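Local coordinates for protein farnesyl diphosphate phosphatase YisP (Bacillus subtilis subsp. subtilis, PDB 3WE9) that hydrolyses farnesyl diphosphate to farnesol and diphosphate, a phosphatase activity in a squalene/phytoene synthase relative that supports biofilm formation, at residues M123-T128 against I159-F164; L165-T170 against Q257-L262; A132-L137 against Q147-A152. One frame throughout, in Å; residues are numbered along the deposited sequence.

Interaction 1. Residues M123-T128 against I159-F164; sequences MYAYRT and IQLVRF
Ala125 and Gln160 bring the two helices to their closest backbone point, with CA atoms 5.6 Å apart. The local axes of 123-128 and 159-164 pass at 9.3 Å and run at 120° to each other, a steep crossing in which the small alanine lets the backbones come near. The methyl of Ala125 meets one branch of Leu161, CB to CD2, at 3.8 Å, while the CG of Gln160 lies over the Ala125 CA.

Beside this apolar patch is a polar link. The Gln160 chain bends at chi2 (65°), and its amide reaches across so that NE2 donates to Thr128 OG1 over 3.0 Å in a nearly straight bond. The oxygen lies close to the amide plane. Thr128 OG1 passes its own proton back to Tyr124 O, 2.8 Å away, so the hydroxyl is gripped from both helices, accepting from one and donating into the other.

Next to it, Tyr124 and Phe164 meet rim to rim with neither ring over the face of the other. Tyr124 CE2 approaches Phe164 CZ to 3.3 Å, and the ring planes are only 14° apart. Leu121, one turn before Ala125 on the same helix, also packs on Leu161 and Phe164.

A triethylene glycol molecule, probably from crystallisation, lies beside the Gln160 side chain. The helices joined here, 118-140 and 145-165, are packed core helices of the all-helical terpenoid synthase fold of the squalene/phytoene synthase family.

Interaction 2. Residues L165-T170 against Q257-L262; sequences LSDLGT and QYHFAL
Asp167 and His259 lie against each other without a hydrogen bond or salt bridge between them, although an acid and an imidazole could be expected to pair. The carboxylate approaches the ring with the two planes only 20° apart, and Asp167 OD2 stands 3.5 Å from both His259 CG and His259 ND1. Asp167 CB sits over one ring face, 4.0 Å from the His259 centroid, in a CH-pi contact. Its CG is anti to the backbone N (chi1 -178°), which carries the acid group on past the imidazole toward His259 CB.

Neither segment is regular helix or strand. What joins their backbones is a single bond, Phe260 N to Ser166 O, 2.9 Å long and nearly straight. The same oxygen receives a CA-H...O contact from His259 CA at 3.5 Å. Ser166 OG turns back to Val162 O in the preceding helix, and Ser166 CB lies against Phe260 O.

The carboxylate has other duties. Asp167 OD1 accepts from Gly169 N at 3.1 Å, from above the carboxylate plane, forming an Asx turn, while OD2 takes a weak bond from Gln173. An alanine here would keep the CB resting on the imidazole but would probably leave Gly169 N without its turn partner and the loop freer to shift.

Asp167 begins the sequence DLGTD, which fits the DXXXD pattern; in squalene synthase relatives such aspartates bind diphosphate through magnesium, and a like role is probable here. The chemistry is consistent with an aspartate oriented by its Asx turn, with the imidazole and Gln173 beside it and the second loop bound through Ser166.

Interaction 3. Residues A132-L137 against Q147-A152; sequences AGLMLL and QLKQAA
Leu137 and Lys149 meet across the interface of an antiparallel alpha-alpha hairpin, formed by helices 118-140 and 145-165 across a short connection. The local axes run at 144° to each other and approach to 8.8 Å.

The leucine side chain meets the lysine at about a right angle and fits its two branches among Leu148, Lys149 and Ala152. CD2 rests on the start of the Lys149 chain, 3.8 Å from its CB, while CD1 touches Ala152 CB at 3.9 Å. The latter branch also brushes the Leu148 backbone oxygen. CG is anti to the backbone N (chi1 -175°), directed at the partner helix, and chi2 then sets the two methyls.

Lys149 then runs on toward Leu134, which it crosses obliquely. Its chain is extended until a bend at chi4 (77°), which places NZ 3.5 Å from Leu134 CD1. The ammonium therefore ends against a methyl group, and the hydrocarbon part of the lysine roofs the exposed margin of an otherwise apolar contact. Beyond Leu134 lies Pro100 of helix 98-107.

Farther along, side chains give way to backbone. Ala152 CB lies 3.6 Å from Gly133 O, and the CA atoms of the two residues are 4.9 Å apart. A beta carbon on Gly133 would fall almost upon the Ala152 carbonyl; in its absence Gly133 CA points a hydrogen at Ala152 O, 3.5 Å away.

Interactions 1 and 3 join the same two helices, 118-140 and 145-165, at places about 14 Å apart between centres, and both are largely buried. Interaction 3 lies nearer the hairpin turn and is apolar, with no hydrogen bond between its segments; interaction 1 is closer to the centre of the chain and adds an amide-hydroxyl bond to its aromatic and aliphatic contacts. Interaction 2 takes over where helix 145-165 ends and lies on the surface, where two irregular loops are held by a backbone bond and an acid laid against an imidazole. Followed along helix 145-165 and into the loop beyond it, the contacts go from apolar packing through a mixed interior to polar loop chemistry.

Interaction 1. Residues M123-T128 against I159-F164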
loop_
_atom_site.group_PDB
_atom_site.type_symbol
_atom_site.label_atom_id
_atom_site.label_comp_id
_atom_site.label_asym_id
_atom_site.label_seq_id
_atom_site.Cartn_x
_atom_site.Cartn_y
_atom_site.Cartn_z
ATOM N N MET A 123 10.896 6.300 6.420
ATOM C CA MET A 123 11.907 5.681 5.576
ATOM C C MET A 123 11.479 4.253 5.277
ATOM O O MET A 123 11.676 3.745 4.170
ATOM C CB MET A 123 13.265 5.699 6.290
ATOM C CG MET A 123 14.377 4.946 5.567
ATOM S SD MET A 123 14.630 5.448 3.851
ATOM C CE MET A 123 14.935 7.164 4.032
ATOM N N TYR A 124 10.877 3.607 6.266
ATOM C CA TYR A 124 10.419 2.244 6.075
ATOM C C TYR A 124 9.245 2.165 5.097
ATOM O O TYR A 124 9.187 1.267 4.258
ATOM C CB TYR A 124 10.002 1.623 7.396
ATOM C CG TYR A 124 9.624 0.182 7.225
ATOM C CD1 TYR A 124 10.551 -0.737 6.735
ATOM C CD2 TYR A 124 8.338 -0.263 7.510
ATOM C CE1 TYR A 124 10.209 -2.064 6.531
ATOM C CE2 TYR A 124 7.985 -1.594 7.309
ATOM C CZ TYR A 124 8.926 -2.485 6.822
ATOM O OH TYR A 124 8.594 -3.806 6.638
ATOM N N ALA A 125 8.299 3.089 5.226
ATOM C CA ALA A 125 7.142 3.112 4.334
ATOM C C ALA A 125 7.638 3.427 2.924
ATOM O O ALA A 125 7.085 2.958 1.933
ATOM C CB ALA A 125 6.151 4.174 4.793
ATOM N N TYR A 126 8.691 4.232 2.855
ATOM C CA TYR A 126 9.284 4.625 1.583
ATOM C C TYR A 126 9.908 3.435 0.862
ATOM O O TYR A 126 9.675 3.232 -0.332
ATOM C CB TYR A 126 10.343 5.709 1.819
ATOM C CG TYR A 126 11.182 6.046 0.602
ATOM C CD1 TYR A 126 10.590 6.489 -0.580
ATOM C CD2 TYR A 126 12.569 5.916 0.634
ATOM C CE1 TYR A 126 11.358 6.795 -1.705
ATOM C CE2 TYR A 126 13.351 6.218 -0.484
ATOM C CZ TYR A 126 12.738 6.658 -1.648
ATOM O OH TYR A 126 13.500 6.968 -2.749
ATOM N N ARG A 127 10.672 2.634 1.599
ATOM C CA ARG A 127 11.356 1.478 1.025
ATOM C C ARG A 127 10.435 0.327 0.650
ATOM O O ARG A 127 10.827 -0.558 -0.109
ATOM C CB ARG A 127 12.426 0.961 1.993
ATOM C CG ARG A 127 13.429 2.004 2.449
ATOM C CD ARG A 127 14.468 1.375 3.380
ATOM N NE ARG A 127 13.846 0.686 4.511
ATOM C CZ ARG A 127 13.887 1.113 5.772
ATOM N NH1 ARG A 127 14.523 2.232 6.079
ATOM N NH2 ARG A 127 13.294 0.417 6.732
ATOM N N THR A 128 9.219 0.322 1.193
ATOM C CA THR A 128 8.275 -0.745 0.887
ATOM C C THR A 128 7.123 -0.221 0.021
ATOM O O THR A 128 7.076 -0.492 -1.184
ATOM C CB THR A 128 7.738 -1.407 2.187
ATOM O OG1 THR A 128 7.245 -0.401 3.087
ATOM C CG2 THR A 128 8.858 -2.193 2.880
ATOM N N ILE A 159 -0.105 4.591 1.409
ATOM C CA ILE A 159 -0.875 3.362 1.588
ATOM C C ILE A 159 -0.235 2.463 2.648
ATOM O O ILE A 159 -0.929 1.827 3.451
ATOM C CB ILE A 159 -1.003 2.612 0.244
ATOM C CG1 ILE A 159 -1.952 3.387 -0.684
ATOM C CG2 ILE A 159 -1.486 1.188 0.473
ATOM C CD1 ILE A 159 -1.991 2.868 -2.128
ATOM N N GLN A 160 1.092 2.415 2.662
ATOM C CA GLN A 160 1.783 1.605 3.659
ATOM C C GLN A 160 1.544 2.213 5.047
ATOM O O GLN A 160 1.316 1.498 6.028
ATOM C CB GLN A 160 3.281 1.546 3.345
ATOM C CG GLN A 160 4.046 0.563 4.210
ATOM C CD GLN A 160 3.617 -0.879 3.979
ATOM O OE1 GLN A 160 2.444 -1.220 4.111
ATOM N NE2 GLN A 160 4.574 -1.733 3.636
ATOM N N LEU A 161 1.585 3.537 5.134
ATOM C CA LEU A 161 1.339 4.201 6.411
ATOM C C LEU A 161 -0.079 3.911 6.876
ATOM O O LEU A 161 -0.321 3.688 8.063
ATOM C CB LEU A 161 1.536 5.714 6.295
ATOM C CG LEU A 161 2.981 6.213 6.162
ATOM C CD1 LEU A 161 2.983 7.740 6.035
ATOM C CD2 LEU A 161 3.795 5.774 7.372
ATOM N N VAL A 162 -1.026 3.907 5.945
ATOM C CA VAL A 162 -2.408 3.626 6.327
ATOM C C VAL A 162 -2.535 2.197 6.847
ATOM O O VAL A 162 -3.194 1.944 7.857
ATOM C CB VAL A 162 -3.368 3.842 5.144
ATOM C CG1 VAL A 162 -4.780 3.380 5.522
ATOM C CG2 VAL A 162 -3.396 5.321 4.787
ATOM N N ARG A 163 -1.900 1.258 6.158
ATOM C CA ARG A 163 -1.943 -0.127 6.595
ATOM C C ARG A 163 -1.352 -0.240 7.996
ATOM O O ARG A 163 -1.902 -0.927 8.858
ATOM C CB ARG A 163 -1.164 -1.013 5.619
ATOM C CG ARG A 163 -1.884 -1.240 4.302
ATOM C CD ARG A 163 -0.986 -1.942 3.304
ATOM N NE ARG A 163 -1.727 -2.388 2.130
ATOM C CZ ARG A 163 -2.525 -3.452 2.107
ATOM N NH1 ARG A 163 -2.685 -4.188 3.199
ATOM N NH2 ARG A 163 -3.162 -3.782 0.991
ATOM N N PHE A 164 -0.232 0.443 8.222
ATOM C CA PHE A 164 0.418 0.415 9.526
ATOM C C PHE A 164 -0.520 0.920 10.617
ATOM O O PHE A 164 -0.599 0.332 11.690
ATOM C CB PHE A 164 1.687 1.280 9.529
ATOM C CG PHE A 164 2.818 0.722 8.705
ATOM C CD1 PHE A 164 2.720 -0.536 8.105
ATOM C CD2 PHE A 164 3.997 1.451 8.547
ATOM C CE1 PHE A 164 3.778 -1.061 7.364
ATOM C CE2 PHE A 164 5.067 0.936 7.806
ATOM C CZ PHE A 164 4.957 -0.323 7.213
#

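Interaction 2. Residues L165-T170 against Q257-L262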
loop_
_atom_site.group_PDB
_atom_site.type_symbol
_atom_site.label_atom_id
_atom_site.label_comp_id
_atom_site.label_asym_id
_atom_site.label_seq_id
_atom_site.Cartn_x
_atom_site.Cartn_y
_atom_site.Cartn_z
ATOM N N LEU A 165 -1.217 2.018 10.330
ATOM C CA LEU A 165 -2.149 2.632 11.276
ATOM C C LEU A 165 -3.462 1.869 11.488
ATOM O O LEU A 165 -4.219 2.178 12.411
ATOM C CB LEU A 165 -2.485 4.055 10.809
ATOM C CG LEU A 165 -1.352 5.093 10.855
ATOM C CD1 LEU A 165 -1.778 6.369 10.132
ATOM C CD2 LEU A 165 -1.001 5.399 12.300
ATOM N N SER A 166 -3.725 0.886 10.633
ATOM C CA SER A 166 -4.962 0.100 10.688
ATOM C C SER A 166 -4.931 -1.138 11.585
ATOM O O SER A 166 -5.969 -1.766 11.812
ATOM C CB SER A 166 -5.342 -0.361 9.273
ATOM O OG SER A 166 -5.525 0.731 8.391
ATOM N N ASP A 167 -3.763 -1.498 12.100
ATOM C CA ASP A 167 -3.669 -2.711 12.901
ATOM C C ASP A 167 -2.392 -2.725 13.729
ATOM O O ASP A 167 -1.291 -2.821 13.184
ATOM C CB ASP A 167 -3.707 -3.911 11.947
ATOM C CG ASP A 167 -3.658 -5.255 12.656
ATOM O OD1 ASP A 167 -3.797 -5.319 13.896
ATOM O OD2 ASP A 167 -3.490 -6.265 11.941
ATOM N N LEU A 168 -2.553 -2.610 15.044
ATOM C CA LEU A 168 -1.423 -2.615 15.965
ATOM C C LEU A 168 -1.552 -3.779 16.945
ATOM O O LEU A 168 -1.139 -3.679 18.103
ATOM C CB LEU A 168 -1.364 -1.287 16.727
ATOM C CG LEU A 168 -1.204 -0.020 15.868
ATOM C CD1 LEU A 168 -1.146 1.207 16.781
ATOM C CD2 LEU A 168 0.061 -0.122 15.015
ATOM N N GLY A 169 -2.110 -4.887 16.467
ATOM C CA GLY A 169 -2.311 -6.054 17.310
ATOM C C GLY A 169 -1.098 -6.831 17.803
ATOM O O GLY A 169 -1.139 -7.393 18.898
ATOM N N THR A 170 -0.023 -6.869 17.018
ATOM C CA THR A 170 1.184 -7.610 17.396
ATOM C C THR A 170 2.340 -6.707 17.826
ATOM O O THR A 170 2.319 -5.501 17.586
ATOM C CB THR A 170 1.693 -8.467 16.230
ATOM O OG1 THR A 170 2.156 -7.607 15.185
ATOM C CG2 THR A 170 0.582 -9.361 15.692
ATOM N N GLN A 257 -7.104 -3.847 19.195
ATOM C CA GLN A 257 -8.039 -4.969 19.289
ATOM C C GLN A 257 -8.498 -5.536 17.951
ATOM O O GLN A 257 -8.678 -6.748 17.815
ATOM C CB GLN A 257 -9.276 -4.548 20.088
ATOM C CG GLN A 257 -8.999 -4.215 21.540
ATOM C CD GLN A 257 -8.195 -5.293 22.236
ATOM O OE1 GLN A 257 -8.470 -6.482 22.085
ATOM N NE2 GLN A 257 -7.198 -4.882 23.008
ATOM N N TYR A 258 -8.694 -4.658 16.971
ATOM C CA TYR A 258 -9.161 -5.063 15.648
ATOM C C TYR A 258 -8.301 -4.517 14.521
ATOM O O TYR A 258 -7.685 -3.462 14.657
ATOM C CB TYR A 258 -10.581 -4.546 15.409
ATOM C CG TYR A 258 -11.622 -5.047 16.370
ATOM C CD1 TYR A 258 -12.314 -6.233 16.121
ATOM C CD2 TYR A 258 -11.948 -4.318 17.512
ATOM C CE1 TYR A 258 -13.311 -6.677 16.980
ATOM C CE2 TYR A 258 -12.941 -4.755 18.380
ATOM C CZ TYR A 258 -13.619 -5.933 18.105
ATOM O OH TYR A 258 -14.613 -6.358 18.950
ATOM N N HIS A 259 -8.288 -5.237 13.405
ATOM C CA HIS A 259 -7.576 -4.809 12.210
ATOM C C HIS A 259 -8.669 -4.167 11.355
ATOM O O HIS A 259 -9.627 -4.833 10.956
ATOM C CB HIS A 259 -6.973 -6.007 11.469
ATOM C CG HIS A 259 -6.400 -5.666 10.123
ATOM N ND1 HIS A 259 -5.788 -6.603 9.317
ATOM C CD2 HIS A 259 -6.369 -4.500 9.432
ATOM C CE1 HIS A 259 -5.406 -6.029 8.188
ATOM N NE2 HIS A 259 -5.747 -4.754 8.233
ATOM N N PHE A 260 -8.532 -2.876 11.079
ATOM C CA PHE A 260 -9.534 -2.170 10.291
ATOM C C PHE A 260 -9.394 -2.310 8.791
ATOM O O PHE A 260 -8.307 -2.186 8.245
ATOM C CB PHE A 260 -9.540 -0.689 10.658
ATOM C CG PHE A 260 -10.181 -0.410 11.975
ATOM C CD1 PHE A 260 -9.648 -0.938 13.146
ATOM C CD2 PHE A 260 -11.348 0.336 12.044
ATOM C CE1 PHE A 260 -10.267 -0.729 14.369
ATOM C CE2 PHE A 260 -11.971 0.549 13.259
ATOM C CZ PHE A 260 -11.430 0.012 14.429
ATOM N N ALA A 261 -10.520 -2.569 8.134
ATOM C CA ALA A 261 -10.568 -2.712 6.687
ATOM C C ALA A 261 -11.983 -2.380 6.228
ATOM O O ALA A 261 -12.942 -2.551 6.983
ATOM C CB ALA A 261 -10.201 -4.137 6.283
ATOM N N LEU A 262 -12.113 -1.895 4.999
ATOM C CA LEU A 262 -13.425 -1.556 4.462
ATOM C C LEU A 262 -14.147 -2.837 4.057
ATOM O O LEU A 262 -13.530 -3.756 3.513
ATOM C CB LEU A 262 -13.285 -0.644 3.241
ATOM C CG LEU A 262 -12.534 0.683 3.399
ATOM C CD1 LEU A 262 -12.351 1.316 2.019
ATOM C CD2 LEU A 262 -13.295 1.623 4.336
#

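Interaction 3. Residues A132-L137 against Q147-A152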
loop_
_atom_site.group_PDB
_atom_site.type_symbol
_atom_site.label_atom_id
_atom_site.label_comp_id
_atom_site.label_asym_id
_atom_site.label_seq_id
_atom_site.Cartn_x
_atom_site.Cartn_y
_atom_site.Cartn_z
ATOM N N ALA A 132 6.905 0.052 -4.012
ATOM C CA ALA A 132 5.825 -0.594 -4.753
ATOM C C ALA A 132 5.224 0.417 -5.729
ATOM O O ALA A 132 4.865 0.075 -6.860
ATOM C CB ALA A 132 4.756 -1.107 -3.789
ATOM N N GLY A 133 5.118 1.665 -5.287
ATOM C CA GLY A 133 4.577 2.701 -6.144
ATOM C C GLY A 133 5.449 2.875 -7.374
ATOM O O GLY A 133 4.952 3.042 -8.488
ATOM N N LEU A 134 6.764 2.842 -7.176
ATOM C CA LEU A 134 7.690 2.984 -8.294
ATOM C C LEU A 134 7.611 1.739 -9.182
ATOM O O LEU A 134 7.719 1.834 -10.399
ATOM C CB LEU A 134 9.121 3.184 -7.784
ATOM C CG LEU A 134 10.144 3.637 -8.831
ATOM C CD1 LEU A 134 9.674 4.936 -9.487
ATOM C CD2 LEU A 134 11.507 3.839 -8.159
ATOM N N MET A 135 7.427 0.572 -8.573
ATOM C CA MET A 135 7.311 -0.672 -9.338
ATOM C C MET A 135 6.176 -0.545 -10.354
ATOM O O MET A 135 6.306 -0.941 -11.511
ATOM C CB MET A 135 6.965 -1.845 -8.427
ATOM C CG MET A 135 8.029 -2.291 -7.448
ATOM S SD MET A 135 7.325 -3.586 -6.411
ATOM C CE MET A 135 8.223 -3.298 -4.848
ATOM N N LEU A 136 5.060 0.008 -9.889
ATOM C CA LEU A 136 3.859 0.174 -10.701
ATOM C C LEU A 136 3.832 1.331 -11.687
ATOM O O LEU A 136 3.022 1.326 -12.610
ATOM C CB LEU A 136 2.643 0.310 -9.783
ATOM C CG LEU A 136 2.311 -0.873 -8.867
ATOM C CD1 LEU A 136 1.185 -0.466 -7.925
ATOM C CD2 LEU A 136 1.909 -2.091 -9.696
ATOM N N LEU A 137 4.696 2.322 -11.490
ATOM C CA LEU A 137 4.706 3.506 -12.353
ATOM C C LEU A 137 4.612 3.243 -13.858
ATOM O O LEU A 137 3.767 3.826 -14.540
ATOM C CB LEU A 137 5.941 4.368 -12.058
ATOM C CG LEU A 137 6.026 5.709 -12.798
ATOM C CD1 LEU A 137 4.795 6.550 -12.494
ATOM C CD2 LEU A 137 7.293 6.446 -12.381
ATOM N N GLN A 147 6.823 13.229 -14.598
ATOM C CA GLN A 147 5.888 14.102 -13.897
ATOM C C GLN A 147 5.021 13.400 -12.847
ATOM O O GLN A 147 4.485 14.054 -11.952
ATOM C CB GLN A 147 4.962 14.785 -14.903
ATOM C CG GLN A 147 5.638 15.755 -15.854
ATOM C CD GLN A 147 4.655 16.354 -16.843
ATOM O OE1 GLN A 147 3.628 16.917 -16.452
ATOM N NE2 GLN A 147 4.959 16.234 -18.131
ATOM N N LEU A 148 4.883 12.080 -12.957
ATOM C CA LEU A 148 4.046 11.308 -12.036
ATOM C C LEU A 148 4.796 10.405 -11.052
ATOM O O LEU A 148 4.178 9.762 -10.198
ATOM C CB LEU A 148 3.064 10.452 -12.844
ATOM C CG LEU A 148 1.993 11.179 -13.664
ATOM C CD1 LEU A 148 1.321 10.204 -14.611
ATOM C CD2 LEU A 148 0.979 11.812 -12.725
ATOM N N LYS A 149 6.117 10.348 -11.175
ATOM C CA LYS A 149 6.940 9.512 -10.305
ATOM C C LYS A 149 6.741 9.843 -8.828
ATOM O O LYS A 149 6.524 8.953 -8.006
ATOM C CB LYS A 149 8.414 9.679 -10.678
ATOM C CG LYS A 149 9.404 8.889 -9.831
ATOM C CD LYS A 149 10.829 9.275 -10.227
ATOM C CE LYS A 149 11.872 8.758 -9.247
ATOM N NZ LYS A 149 12.173 7.317 -9.408
ATOM N N GLN A 150 6.821 11.129 -8.499
ATOM C CA GLN A 150 6.651 11.592 -7.126
ATOM C C GLN A 150 5.278 11.183 -6.584
ATOM O O GLN A 150 5.156 10.746 -5.435
ATOM C CB GLN A 150 6.802 13.115 -7.075
ATOM C CG GLN A 150 6.702 13.719 -5.689
ATOM C CD GLN A 150 6.755 15.237 -5.721
ATOM O OE1 GLN A 150 7.721 15.826 -6.213
ATOM N NE2 GLN A 150 5.714 15.878 -5.198
ATOM N N ALA A 151 4.250 11.317 -7.421
ATOM C CA ALA A 151 2.890 10.971 -7.026
ATOM C C ALA A 151 2.720 9.475 -6.771
ATOM O O ALA A 151 2.007 9.074 -5.852
ATOM C CB ALA A 151 1.904 11.431 -8.092
ATOM N N ALA A 152 3.364 8.656 -7.597
ATOM C CA ALA A 152 3.283 7.204 -7.455
ATOM C C ALA A 152 3.961 6.756 -6.159
ATOM O O ALA A 152 3.418 5.947 -5.407
ATOM C CB ALA A 152 3.945 6.524 -8.655
#